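Local coordinates for large adhesion protein (Lap) involved in biofilm formation (Marinobacter hydrocarbonoclasticus, PDB 6XI3) that probably forms part of the calcium-stiffened extender region of a bacterial RTX adhesin, a string of Ig-like beta-sandwich repeats that projects the adhesin toward its target in biofilm formation, at residues A[50-61]-A[73-83]; A[344-352]-A[364-374]. All coordinates share one frame; numbering follows the deposited sequence.

Contact 1. Residues A[50-61]-A[73-83]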
ATOM      1  N   THR A  50     -33.264  64.490   7.807  1.00 24.10           N
ATOM      2  CA  THR A  50     -34.581  64.615   7.156  1.00 24.90           C
ATOM      3  C   THR A  50     -34.739  66.045   6.706  1.00 24.75           C
ATOM      4  O   THR A  50     -34.124  66.902   7.325  1.00 23.37           O
ATOM      5  CB  THR A  50     -35.751  64.242   8.077  1.00 24.19           C
ATOM      6  OG1 THR A  50     -35.733  65.139   9.200  1.00 23.88           O
ATOM      7  CG2 THR A  50     -35.700  62.802   8.499  1.00 24.93           C
ATOM      8  N   THR A  51     -35.550  66.233   5.677  1.00 26.43           N
ATOM      9  CA  THR A  51     -36.025  67.551   5.190  1.00 27.84           C
ATOM     10  C   THR A  51     -37.541  67.454   5.176  1.00 25.54           C
ATOM     11  O   THR A  51     -38.042  66.417   4.670  1.00 24.42           O
ATOM     12  CB  THR A  51     -35.464  67.878   3.794  1.00 32.80           C
ATOM     13  OG1 THR A  51     -34.044  67.759   3.835  1.00 41.86           O
ATOM     14  CG2 THR A  51     -35.797  69.282   3.341  1.00 35.05           C
ATOM     15  N   ASP A  52     -38.225  68.450   5.734  1.00 25.94           N
ATOM     16  CA  ASP A  52     -39.697  68.573   5.652  1.00 31.29           C
ATOM     17  C   ASP A  52     -40.342  67.413   6.394  1.00 30.75           C
ATOM     18  O   ASP A  52     -41.482  67.091   6.039  1.00 27.32           O
ATOM     19  CB  ASP A  52     -40.215  68.509   4.212  1.00 37.89           C
ATOM     20  CG  ASP A  52     -39.890  69.752   3.420  1.00 51.66           C
ATOM     21  OD1 ASP A  52     -39.455  70.747   4.042  1.00 58.93           O
ATOM     22  OD2 ASP A  52     -40.057  69.712   2.181  1.00 65.50           O
ATOM     23  N   VAL A  53     -39.646  66.823   7.362  1.00 24.68           N
ATOM     24  CA  VAL A  53     -40.267  65.924   8.375  1.00 26.07           C
ATOM     25  C   VAL A  53     -40.375  66.723   9.675  1.00 25.73           C
ATOM     26  O   VAL A  53     -39.373  67.377  10.066  1.00 27.54           O
ATOM     27  CB  VAL A  53     -39.461  64.625   8.564  1.00 27.48           C
ATOM     28  CG1 VAL A  53     -40.070  63.740   9.636  1.00 28.54           C
ATOM     29  CG2 VAL A  53     -39.285  63.852   7.253  1.00 26.86           C
ATOM     30  N   ALA A  54     -41.537  66.687  10.325  1.00 22.93           N
ATOM     31  CA  ALA A  54     -41.788  67.435  11.578  1.00 25.74           C
ATOM     32  C   ALA A  54     -40.914  66.859  12.683  1.00 24.64           C
ATOM     33  O   ALA A  54     -40.853  65.635  12.865  1.00 23.09           O
ATOM     34  CB  ALA A  54     -43.230  67.396  11.998  1.00 25.27           C
ATOM     35  N   PRO A  55     -40.251  67.729  13.473  1.00 24.74           N
ATOM     36  CA  PRO A  55     -39.598  67.267  14.696  1.00 26.43           C
ATOM     37  C   PRO A  55     -40.641  66.532  15.558  1.00 25.87           C
ATOM     38  O   PRO A  55     -41.789  66.934  15.561  1.00 23.17           O
ATOM     39  CB  PRO A  55     -39.067  68.556  15.330  1.00 27.62           C
ATOM     40  CG  PRO A  55     -38.991  69.561  14.198  1.00 26.80           C
ATOM     41  CD  PRO A  55     -40.121  69.188  13.267  1.00 27.07           C
ATOM     42  N   ASN A  56     -40.221  65.428  16.184  1.00 22.70           N
ATOM     43  CA  ASN A  56     -41.015  64.560  17.086  1.00 24.27           C
ATOM     44  C   ASN A  56     -41.761  63.481  16.294  1.00 23.98           C
ATOM     45  O   ASN A  56     -42.422  62.622  16.936  1.00 25.60           O
ATOM     46  CB  ASN A  56     -41.874  65.415  18.034  1.00 26.14           C
ATOM     47  CG  ASN A  56     -40.996  66.298  18.911  1.00 26.35           C
ATOM     48  OD1 ASN A  56     -39.954  65.846  19.390  1.00 30.08           O
ATOM     49  ND2 ASN A  56     -41.397  67.545  19.135  1.00 23.31           N
ATOM     50  N   GLU A  57     -41.609  63.448  14.972  1.00 23.97           N
ATOM     51  CA  GLU A  57     -42.050  62.286  14.165  1.00 26.86           C
ATOM     52  C   GLU A  57     -40.962  61.209  14.294  1.00 25.92           C
ATOM     53  O   GLU A  57     -39.874  61.526  14.811  1.00 21.22           O
ATOM     54  CB  GLU A  57     -42.302  62.684  12.722  1.00 29.19           C
ATOM     55  CG  GLU A  57     -43.498  63.623  12.601  1.00 36.88           C
ATOM     56  CD  GLU A  57     -44.807  63.041  13.110  1.00 41.82           C
ATOM     57  OE1 GLU A  57     -45.115  61.909  12.729  1.00 50.83           O
ATOM     58  OE2 GLU A  57     -45.477  63.690  13.944  1.00 57.65           O
ATOM     59  N   GLN A  58     -41.291  59.991  13.904  1.00 23.79           N
ATOM     60  CA  GLN A  58     -40.415  58.811  14.061  1.00 25.48           C
ATOM     61  C   GLN A  58     -39.881  58.374  12.693  1.00 26.34           C
ATOM     62  O   GLN A  58     -40.590  58.552  11.663  1.00 22.51           O
ATOM     63  CB  GLN A  58     -41.176  57.688  14.773  1.00 26.48           C
ATOM     64  CG  GLN A  58     -41.188  57.872  16.286  1.00 27.30           C
ATOM     65  CD  GLN A  58     -42.032  59.043  16.716  1.00 28.14           C
ATOM     66  OE1 GLN A  58     -43.221  59.038  16.441  1.00 30.63           O
ATOM     67  NE2 GLN A  58     -41.438  60.021  17.411  1.00 23.88           N
ATOM     68  N   VAL A  59     -38.648  57.855  12.716  1.00 23.95           N
ATOM     69  CA  VAL A  59     -38.017  57.100  11.611  1.00 23.11           C
ATOM     70  C   VAL A  59     -38.043  55.628  11.995  1.00 24.29           C
ATOM     71  O   VAL A  59     -37.490  55.295  13.035  1.00 24.36           O
ATOM     72  CB  VAL A  59     -36.584  57.551  11.335  1.00 24.04           C
ATOM     73  CG1 VAL A  59     -36.000  56.771  10.174  1.00 23.51           C
ATOM     74  CG2 VAL A  59     -36.487  59.043  11.097  1.00 25.42           C
ATOM     75  N   ALA A  60     -38.718  54.801  11.203  1.00 23.67           N
ATOM     76  CA  ALA A  60     -38.750  53.333  11.406  1.00 23.48           C
ATOM     77  C   ALA A  60     -37.499  52.760  10.743  1.00 25.23           C
ATOM     78  O   ALA A  60     -37.086  53.224   9.642  1.00 22.79           O
ATOM     79  CB  ALA A  60     -39.998  52.720  10.822  1.00 24.42           C
ATOM     80  N   ILE A  61     -36.878  51.796  11.390  1.00 24.13           N
ATOM     81  CA  ILE A  61     -35.607  51.261  10.871  1.00 23.99           C
ATOM     82  C   ILE A  61     -35.719  49.749  10.870  1.00 23.94           C
ATOM     83  O   ILE A  61     -36.246  49.199  11.841  1.00 23.74           O
ATOM     84  CB  ILE A  61     -34.446  51.760  11.726  1.00 25.34           C
ATOM     85  CG1 ILE A  61     -34.175  53.232  11.448  1.00 26.58           C
ATOM     86  CG2 ILE A  61     -33.209  50.916  11.486  1.00 25.56           C
ATOM     87  CD1 ILE A  61     -33.524  53.898  12.598  1.00 35.95           C
ATOM     88  N   ALA A  73     -36.197  48.824  14.735  1.00 21.21           N
ATOM     89  CA  ALA A  73     -35.857  49.959  15.615  1.00 23.38           C
ATOM     90  C   ALA A  73     -36.649  51.204  15.205  1.00 21.80           C
ATOM     91  O   ALA A  73     -37.302  51.210  14.140  1.00 21.70           O
ATOM     92  CB  ALA A  73     -34.372  50.214  15.606  1.00 23.26           C
ATOM     93  N   ILE A  74     -36.636  52.195  16.079  1.00 22.44           N
ATOM     94  CA  ILE A  74     -37.360  53.477  15.858  1.00 24.78           C
ATOM     95  C   ILE A  74     -36.537  54.581  16.499  1.00 24.07           C
ATOM     96  O   ILE A  74     -35.983  54.384  17.628  1.00 22.54           O
ATOM     97  CB  ILE A  74     -38.801  53.385  16.398  1.00 28.07           C
ATOM     98  CG1 ILE A  74     -39.701  54.513  15.898  1.00 28.54           C
ATOM     99  CG2 ILE A  74     -38.806  53.307  17.906  1.00 30.85           C
ATOM    100  CD1 ILE A  74     -41.175  54.182  16.026  1.00 35.75           C
ATOM    101  N   ALA A  75     -36.489  55.721  15.834  1.00 21.25           N
ATOM    102  CA  ALA A  75     -35.783  56.913  16.339  1.00 21.84           C
ATOM    103  C   ALA A  75     -36.675  58.134  16.220  1.00 23.15           C
ATOM    104  O   ALA A  75     -37.535  58.125  15.322  1.00 20.42           O
ATOM    105  CB  ALA A  75     -34.530  57.134  15.544  1.00 21.42           C
ATOM    106  N   THR A  76     -36.409  59.176  17.014  1.00 23.05           N
ATOM    107  CA  THR A  76     -37.171  60.449  16.913  1.00 23.17           C
ATOM    108  C   THR A  76     -36.351  61.517  16.161  1.00 22.77           C
ATOM    109  O   THR A  76     -35.162  61.739  16.440  1.00 24.04           O
ATOM    110  CB  THR A  76     -37.692  60.902  18.271  1.00 25.18           C
ATOM    111  OG1 THR A  76     -38.687  59.987  18.745  1.00 23.66           O
ATOM    112  CG2 THR A  76     -38.275  62.300  18.191  1.00 26.69           C
ATOM    113  N   VAL A  77     -36.998  62.192  15.224  1.00 22.29           N
ATOM    114  CA  VAL A  77     -36.452  63.361  14.490  1.00 22.42           C
ATOM    115  C   VAL A  77     -36.308  64.544  15.451  1.00 23.55           C
ATOM    116  O   VAL A  77     -37.331  64.975  16.078  1.00 24.63           O
ATOM    117  CB  VAL A  77     -37.336  63.689  13.272  1.00 24.12           C
ATOM    118  CG1 VAL A  77     -36.849  64.919  12.553  1.00 24.19           C
ATOM    119  CG2 VAL A  77     -37.433  62.512  12.305  1.00 24.87           C
ATOM    120  N   GLY A  78     -35.107  65.107  15.510  1.00 20.61           N
ATOM    121  CA  GLY A  78     -34.795  66.249  16.384  1.00 20.74           C
ATOM    122  C   GLY A  78     -35.298  67.557  15.791  1.00 23.51           C
ATOM    123  O   GLY A  78     -35.803  67.563  14.613  1.00 22.86           O
ATOM    124  N   ALA A  79     -35.174  68.635  16.558  1.00 23.24           N
ATOM    125  CA  ALA A  79     -35.419  70.025  16.119  1.00 27.61           C
ATOM    126  C   ALA A  79     -34.734  70.269  14.767  1.00 27.02           C
ATOM    127  O   ALA A  79     -35.367  70.874  13.937  1.00 27.11           O
ATOM    128  CB  ALA A  79     -34.967  71.028  17.169  1.00 28.82           C
ATOM    129  N   ASP A  80     -33.510  69.780  14.558  1.00 25.63           N
ATOM    130  CA  ASP A  80     -32.685  70.067  13.345  1.00 26.21           C
ATOM    131  C   ASP A  80     -32.879  69.015  12.239  1.00 27.43           C
ATOM    132  O   ASP A  80     -32.157  69.044  11.196  1.00 28.87           O
ATOM    133  CB  ASP A  80     -31.219  70.224  13.738  1.00 27.08           C
ATOM    134  CG  ASP A  80     -30.526  68.931  14.130  1.00 30.59           C
ATOM    135  OD1 ASP A  80     -31.136  67.822  14.054  1.00 30.23           O
ATOM    136  OD2 ASP A  80     -29.370  69.036  14.484  1.00 32.01           O
ATOM    137  N   GLY A  81     -33.814  68.095  12.415  1.00 24.32           N
ATOM    138  CA  GLY A  81     -34.170  67.139  11.365  1.00 22.94           C
ATOM    139  C   GLY A  81     -33.313  65.890  11.447  1.00 23.61           C
ATOM    140  O   GLY A  81     -33.555  64.971  10.646  1.00 22.68           O
ATOM    141  N   SER A  82     -32.367  65.819  12.394  1.00 23.05           N
ATOM    142  CA  SER A  82     -31.428  64.669  12.465  1.00 22.70           C
ATOM    143  C   SER A  82     -32.002  63.628  13.417  1.00 21.19           C
ATOM    144  O   SER A  82     -32.922  63.936  14.215  1.00 21.70           O
ATOM    145  CB  SER A  82     -30.027  65.092  12.860  1.00 24.76           C
ATOM    146  OG  SER A  82     -30.036  65.531  14.196  1.00 24.82           O
ATOM    147  N   TYR A  83     -31.466  62.417  13.351  1.00 22.32           N
ATOM    148  CA  TYR A  83     -31.869  61.315  14.244  1.00 22.67           C
ATOM    149  C   TYR A  83     -30.652  60.415  14.394  1.00 22.55           C
ATOM    150  O   TYR A  83     -29.789  60.466  13.533  1.00 20.36           O
ATOM    151  CB  TYR A  83     -33.096  60.567  13.711  1.00 24.08           C
ATOM    152  CG  TYR A  83     -32.901  59.811  12.429  1.00 22.39           C
ATOM    153  CD1 TYR A  83     -32.992  60.440  11.214  1.00 22.91           C
ATOM    154  CD2 TYR A  83     -32.689  58.449  12.444  1.00 23.20           C
ATOM    155  CE1 TYR A  83     -32.835  59.743  10.042  1.00 24.12           C
ATOM    156  CE2 TYR A  83     -32.500  57.737  11.280  1.00 21.08           C
ATOM    157  CZ  TYR A  83     -32.561  58.389  10.078  1.00 23.01           C
ATOM    158  OH  TYR A  83     -32.402  57.713   8.909  1.00 22.29           O
TER
HETATM  159  O   HOH W   1     -37.794  66.547  18.324  1.00 25.63           O
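V59 and Y83 meet because of their first torsions: V59 holds CG1 anti to the backbone N (chi1 -179°) and CG2 beside it, while Y83 turns its ring between its own backbone N and carbonyl carbon (chi1 66°), which lays one ring face under the valine. V59 CG2 stands over the ring centre, 3.7 Å from the Y83 centroid, in a CH-pi contact. The same methyl touches V77 CG2 at 3.8 Å, and V53 CG1 reaches V77 CG2 from the loop. I61 CD1 approaches the ring obliquely. These groups lie between the sheets of an Ig-like beta-sandwich, whose interior L30, L85 and A102 also line; the hydroxyl of Y83 is hydrogen-bonded to T31 O.

Strands 58-61 and 73-76 run antiparallel, with paired bonds between V59 and A75 and between I61 and A73. Past the strands, the type II turn 54-57 continues the pairing through N56 N to V77 O (2.9 Å), and a water joins N56 OD1 to the same carbonyl. On the exposed face, a bend at chi2 (69°) folds Q58 back along T76; NE2 donates to T76 OG1, 3.1 Å away and in the amide plane, and also to N56 O from above the carbonyl plane. Q58 CG packs on I74.

At the far end T50 OG1 donates to a lone pair of G81 O, in the carbonyl plane, at 2.6 Å. It joins strand 43-51 to the turn leading into strand 82-89, within one sheet; V59 and I61 meeting Y83 span the two. Apolar valine, isoleucine and tyrosine thus meet between the sheets, with hydrogen bonds at the turn 78-81 and on the exposed face.

Contact 2. Residues A[344-352]-A[364-374]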
ATOM      1  N   VAL A 344      28.774 -36.115  -9.198  1.00 24.39           N
ATOM      2  CA  VAL A 344      28.744 -36.765  -7.861  1.00 25.15           C
ATOM      3  C   VAL A 344      29.477 -35.836  -6.890  1.00 24.90           C
ATOM      4  O   VAL A 344      30.655 -35.602  -7.120  1.00 28.35           O
ATOM      5  CB  VAL A 344      29.405 -38.150  -7.893  1.00 28.29           C
ATOM      6  CG1 VAL A 344      29.344 -38.800  -6.523  1.00 29.18           C
ATOM      7  CG2 VAL A 344      28.778 -39.059  -8.932  1.00 27.84           C
ATOM      8  N   ALA A 345      28.786 -35.310  -5.883  1.00 25.77           N
ATOM      9  CA  ALA A 345      29.327 -34.368  -4.882  1.00 29.74           C
ATOM     10  C   ALA A 345      30.598 -34.994  -4.322  1.00 27.07           C
ATOM     11  O   ALA A 345      30.618 -36.182  -3.999  1.00 27.85           O
ATOM     12  CB  ALA A 345      28.315 -34.090  -3.789  1.00 28.59           C
ATOM     13  N   PRO A 346      31.702 -34.238  -4.236  1.00 29.98           N
ATOM     14  CA  PRO A 346      32.885 -34.708  -3.527  1.00 28.71           C
ATOM     15  C   PRO A 346      32.527 -35.127  -2.097  1.00 28.58           C
ATOM     16  O   PRO A 346      31.601 -34.572  -1.517  1.00 23.24           O
ATOM     17  CB  PRO A 346      33.806 -33.496  -3.565  1.00 31.24           C
ATOM     18  CG  PRO A 346      33.405 -32.798  -4.839  1.00 30.80           C
ATOM     19  CD  PRO A 346      31.895 -32.893  -4.812  1.00 33.05           C
ATOM     20  N   ASN A 347      33.190 -36.182  -1.631  1.00 27.32           N
ATOM     21  CA  ASN A 347      32.999 -36.824  -0.307  1.00 26.00           C
ATOM     22  C   ASN A 347      31.811 -37.787  -0.284  1.00 26.71           C
ATOM     23  O   ASN A 347      31.656 -38.434   0.779  1.00 27.87           O
ATOM     24  CB  ASN A 347      32.950 -35.783   0.813  1.00 26.42           C
ATOM     25  CG  ASN A 347      34.246 -35.015   0.863  1.00 26.10           C
ATOM     26  OD1 ASN A 347      35.300 -35.597   0.675  1.00 30.80           O
ATOM     27  ND2 ASN A 347      34.177 -33.715   1.086  1.00 24.67           N
ATOM     28  N   SER A 348      31.089 -37.979  -1.395  1.00 25.20           N
ATOM     29  CA  SER A 348      30.147 -39.109  -1.584  1.00 23.95           C
ATOM     30  C   SER A 348      30.886 -40.451  -1.500  1.00 23.75           C
ATOM     31  O   SER A 348      32.069 -40.511  -1.850  1.00 23.15           O
ATOM     32  CB  SER A 348      29.416 -39.018  -2.875  1.00 24.75           C
ATOM     33  OG  SER A 348      28.732 -37.787  -2.965  1.00 26.51           O
ATOM     34  N   GLN A 349      30.177 -41.482  -1.077  1.00 23.33           N
ATOM     35  CA  GLN A 349      30.684 -42.871  -1.046  1.00 26.31           C
ATOM     36  C   GLN A 349      30.554 -43.473  -2.444  1.00 26.26           C
ATOM     37  O   GLN A 349      29.579 -43.146  -3.130  1.00 25.56           O
ATOM     38  CB  GLN A 349      29.889 -43.692  -0.040  1.00 26.41           C
ATOM     39  CG  GLN A 349      29.984 -43.122   1.360  1.00 29.53           C
ATOM     40  CD  GLN A 349      29.373 -44.035   2.396  1.00 33.12           C
ATOM     41  OE1 GLN A 349      29.648 -43.904   3.587  1.00 43.40           O
ATOM     42  NE2 GLN A 349      28.578 -44.983   1.938  1.00 27.35           N
ATOM     43  N   VAL A 350      31.541 -44.269  -2.849  1.00 22.74           N
ATOM     44  CA  VAL A 350      31.465 -45.160  -4.019  1.00 23.20           C
ATOM     45  C   VAL A 350      31.415 -46.574  -3.468  1.00 25.29           C
ATOM     46  O   VAL A 350      32.392 -46.927  -2.793  1.00 23.45           O
ATOM     47  CB  VAL A 350      32.695 -45.050  -4.938  1.00 26.79           C
ATOM     48  CG1 VAL A 350      32.456 -45.901  -6.173  1.00 25.51           C
ATOM     49  CG2 VAL A 350      33.044 -43.606  -5.291  1.00 28.30           C
ATOM     50  N   ASN A 351      30.381 -47.345  -3.785  1.00 26.34           N
ATOM     51  CA  ASN A 351      30.311 -48.783  -3.386  1.00 29.41           C
ATOM     52  C   ASN A 351      30.893 -49.624  -4.527  1.00 27.65           C
ATOM     53  O   ASN A 351      30.481 -49.419  -5.707  1.00 27.43           O
ATOM     54  CB  ASN A 351      28.888 -49.225  -2.987  1.00 32.09           C
ATOM     55  CG  ASN A 351      28.390 -48.574  -1.705  1.00 35.01           C
ATOM     56  OD1 ASN A 351      27.847 -47.474  -1.728  1.00 38.48           O
ATOM     57  ND2 ASN A 351      28.571 -49.222  -0.570  1.00 37.81           N
ATOM     58  N   VAL A 352      31.786 -50.565  -4.187  1.00 26.12           N
ATOM     59  CA  VAL A 352      32.485 -51.444  -5.166  1.00 24.36           C
ATOM     60  C   VAL A 352      32.227 -52.902  -4.782  1.00 24.08           C
ATOM     61  O   VAL A 352      32.270 -53.219  -3.596  1.00 22.53           O
ATOM     62  CB  VAL A 352      33.985 -51.126  -5.235  1.00 29.63           C
ATOM     63  CG1 VAL A 352      34.744 -52.116  -6.102  1.00 32.51           C
ATOM     64  CG2 VAL A 352      34.238 -49.710  -5.734  1.00 28.45           C
ATOM     65  N   ALA A 364      33.625 -53.280  -0.982  1.00 25.62           N
ATOM     66  CA  ALA A 364      34.494 -52.192  -0.507  1.00 25.77           C
ATOM     67  C   ALA A 364      33.754 -50.868  -0.727  1.00 24.08           C
ATOM     68  O   ALA A 364      32.756 -50.838  -1.486  1.00 24.51           O
ATOM     69  CB  ALA A 364      35.819 -52.250  -1.244  1.00 24.20           C
ATOM     70  N   ILE A 365      34.256 -49.818  -0.089  1.00 23.51           N
ATOM     71  CA  ILE A 365      33.674 -48.452  -0.104  1.00 22.80           C
ATOM     72  C   ILE A 365      34.832 -47.462  -0.032  1.00 24.03           C
ATOM     73  O   ILE A 365      35.773 -47.654   0.779  1.00 22.68           O
ATOM     74  CB  ILE A 365      32.666 -48.220   1.048  1.00 23.45           C
ATOM     75  CG1 ILE A 365      31.672 -49.374   1.235  1.00 26.82           C
ATOM     76  CG2 ILE A 365      31.927 -46.929   0.821  1.00 21.82           C
ATOM     77  CD1 ILE A 365      30.633 -49.137   2.356  1.00 27.87           C
ATOM     78  N   THR A 366      34.790 -46.444  -0.875  1.00 21.88           N
ATOM     79  CA  THR A 366      35.790 -45.362  -0.824  1.00 21.64           C
ATOM     80  C   THR A 366      35.050 -44.055  -1.070  1.00 21.67           C
ATOM     81  O   THR A 366      33.803 -44.069  -1.158  1.00 21.65           O
ATOM     82  CB  THR A 366      36.959 -45.618  -1.784  1.00 22.89           C
ATOM     83  OG1 THR A 366      38.051 -44.743  -1.448  1.00 24.12           O
ATOM     84  CG2 THR A 366      36.520 -45.468  -3.223  1.00 23.98           C
ATOM     85  N   THR A 367      35.813 -42.982  -1.117  1.00 20.39           N
ATOM     86  CA  THR A 367      35.314 -41.598  -1.163  1.00 23.07           C
ATOM     87  C   THR A 367      35.674 -40.928  -2.499  1.00 24.30           C
ATOM     88  O   THR A 367      36.821 -41.020  -2.941  1.00 21.72           O
ATOM     89  CB  THR A 367      35.832 -40.836   0.054  1.00 23.23           C
ATOM     90  OG1 THR A 367      35.253 -41.501   1.185  1.00 23.00           O
ATOM     91  CG2 THR A 367      35.443 -39.374   0.049  1.00 24.17           C
ATOM     92  N   VAL A 368      34.697 -40.243  -3.085  1.00 23.83           N
ATOM     93  CA  VAL A 368      34.895 -39.397  -4.290  1.00 24.09           C
ATOM     94  C   VAL A 368      35.766 -38.177  -3.925  1.00 24.89           C
ATOM     95  O   VAL A 368      35.372 -37.440  -3.022  1.00 23.73           O
ATOM     96  CB  VAL A 368      33.550 -39.006  -4.913  1.00 24.58           C
ATOM     97  CG1 VAL A 368      33.758 -38.137  -6.147  1.00 24.96           C
ATOM     98  CG2 VAL A 368      32.710 -40.223  -5.277  1.00 26.06           C
ATOM     99  N   GLY A 369      36.837 -37.905  -4.692  1.00 23.17           N
ATOM    100  CA  GLY A 369      37.753 -36.777  -4.437  1.00 25.06           C
ATOM    101  C   GLY A 369      37.153 -35.445  -4.882  1.00 25.36           C
ATOM    102  O   GLY A 369      36.076 -35.433  -5.490  1.00 26.27           O
ATOM    103  N   ALA A 370      37.840 -34.349  -4.596  1.00 27.51           N
ATOM    104  CA  ALA A 370      37.485 -33.003  -5.110  1.00 30.14           C
ATOM    105  C   ALA A 370      37.304 -33.029  -6.636  1.00 29.51           C
ATOM    106  O   ALA A 370      36.359 -32.385  -7.115  1.00 28.89           O
ATOM    107  CB  ALA A 370      38.521 -31.991  -4.706  1.00 31.22           C
ATOM    108  N   ASP A 371      38.128 -33.774  -7.376  1.00 28.70           N
ATOM    109  CA  ASP A 371      38.065 -33.765  -8.865  1.00 29.03           C
ATOM    110  C   ASP A 371      37.129 -34.848  -9.411  1.00 28.31           C
ATOM    111  O   ASP A 371      37.126 -35.055 -10.643  1.00 29.13           O
ATOM    112  CB  ASP A 371      39.464 -33.895  -9.449  1.00 33.91           C
ATOM    113  CG  ASP A 371      40.100 -35.246  -9.156  1.00 36.15           C
ATOM    114  OD1 ASP A 371      39.422 -36.135  -8.558  1.00 30.91           O
ATOM    115  OD2 ASP A 371      41.260 -35.385  -9.511  1.00 41.44           O
ATOM    116  N   GLY A 372      36.356 -35.536  -8.565  1.00 26.08           N
ATOM    117  CA  GLY A 372      35.406 -36.574  -9.016  1.00 24.93           C
ATOM    118  C   GLY A 372      36.041 -37.954  -9.107  1.00 24.94           C
ATOM    119  O   GLY A 372      35.293 -38.920  -9.280  1.00 24.05           O
ATOM    120  N   SER A 373      37.359 -38.060  -8.937  1.00 25.69           N
ATOM    121  CA  SER A 373      38.075 -39.358  -9.046  1.00 27.28           C
ATOM    122  C   SER A 373      38.027 -40.112  -7.713  1.00 25.04           C
ATOM    123  O   SER A 373      37.735 -39.529  -6.631  1.00 23.29           O
ATOM    124  CB  SER A 373      39.500 -39.207  -9.565  1.00 27.19           C
ATOM    125  OG  SER A 373      40.320 -38.496  -8.643  1.00 26.22           O
ATOM    126  N   TYR A 374      38.258 -41.408  -7.794  1.00 22.39           N
ATOM    127  CA  TYR A 374      38.276 -42.288  -6.614  1.00 22.05           C
ATOM    128  C   TYR A 374      39.259 -43.409  -6.931  1.00 25.23           C
ATOM    129  O   TYR A 374      39.526 -43.651  -8.105  1.00 24.01           O
ATOM    130  CB  TYR A 374      36.888 -42.833  -6.256  1.00 21.68           C
ATOM    131  CG  TYR A 374      36.260 -43.769  -7.250  1.00 21.53           C
ATOM    132  CD1 TYR A 374      35.526 -43.286  -8.315  1.00 22.69           C
ATOM    133  CD2 TYR A 374      36.439 -45.136  -7.149  1.00 22.13           C
ATOM    134  CE1 TYR A 374      34.968 -44.126  -9.260  1.00 23.41           C
ATOM    135  CE2 TYR A 374      35.907 -45.992  -8.088  1.00 23.49           C
ATOM    136  CZ  TYR A 374      35.184 -45.484  -9.152  1.00 23.13           C
ATOM    137  OH  TYR A 374      34.634 -46.321 -10.047  1.00 24.58           O
TER
HETATM  138  O   HOH W   2      32.610 -40.824   1.846  1.00 24.77           O
HETATM  139  O   HOH W   3      29.929 -51.842  -0.918  1.00 48.84           O
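Strands 349-352 and 364-367 form an antiparallel hairpin, their axes 4.6 Å apart at 154°, with paired backbone bonds between V350 and T366 and between V352 and A364. N347 N to V368 O and V368 N to S348 O carry the pairing into the type II turn 345-348. The hairpin edges a four-stranded sheet of an Ig-like beta-sandwich domain, 361-367 outermost; Y374 comes from strand 374-380 in the opposing sheet.

Between the sheets, V350 crosses V368 at about a right angle, and V350 CG2 presses on V368 CG2 at 3.4 Å, closer than two methyls normally come. V350 CG1, anti to the backbone N (chi1 -175°), lies over one face of the Y374 ring, 4.0 Å from its centroid and offset toward the rim, a CH-pi contact; CG2 meets Y374 CG near the root of the ring. V344 CG1 adds a further methyl against V368 CG2 at 3.9 Å. A393 and V323 also pack on Y374, and its hydroxyl is bonded to T322 O.

On the outer face, the extended Q349 lays its CB against I365 CG2, and N351 runs alongside I365, with N351 ND2 3.6 Å from I365 CD1. Waters do the polar bridging here: one accepts from N351 ND2 and donates to A364 O, another links N347 O with T367 OG1. T367 CG2 rests on N347 CA at 3.5 Å.

Within the turn, S348 OG donates to A345 O at 2.7 Å, and S348 N reaches that oxygen from the same face of its plane. The turn therefore has its leading carbonyl gripped twice, while strand valine V350 and loop valines V344 and V368 pack closely beneath a water-bridged surface.

Contacts 1 and 2 hold equivalent hairpins in two sandwich domains toward opposite ends of the chain, their centres about 126 Å apart. In each, inward side chains of the hairpin meet a tyrosine from a strand of the facing sheet. The threonine-to-glycine bond is shared: T50 to G81 recurs as T341 to G372, contact 2 merely starting after the threonine. Exposed Q58, A60, I74 and T76 correspond to Q349, N351, I365 and T367; inward A75 becomes T366, whose hydroxyl bonds S375 O weakly. The direct Q58-T76 bond has no counterpart in contact 2, which has two water bridges against one, and whose V344 side chain lies about 9 Å from a calcium ion.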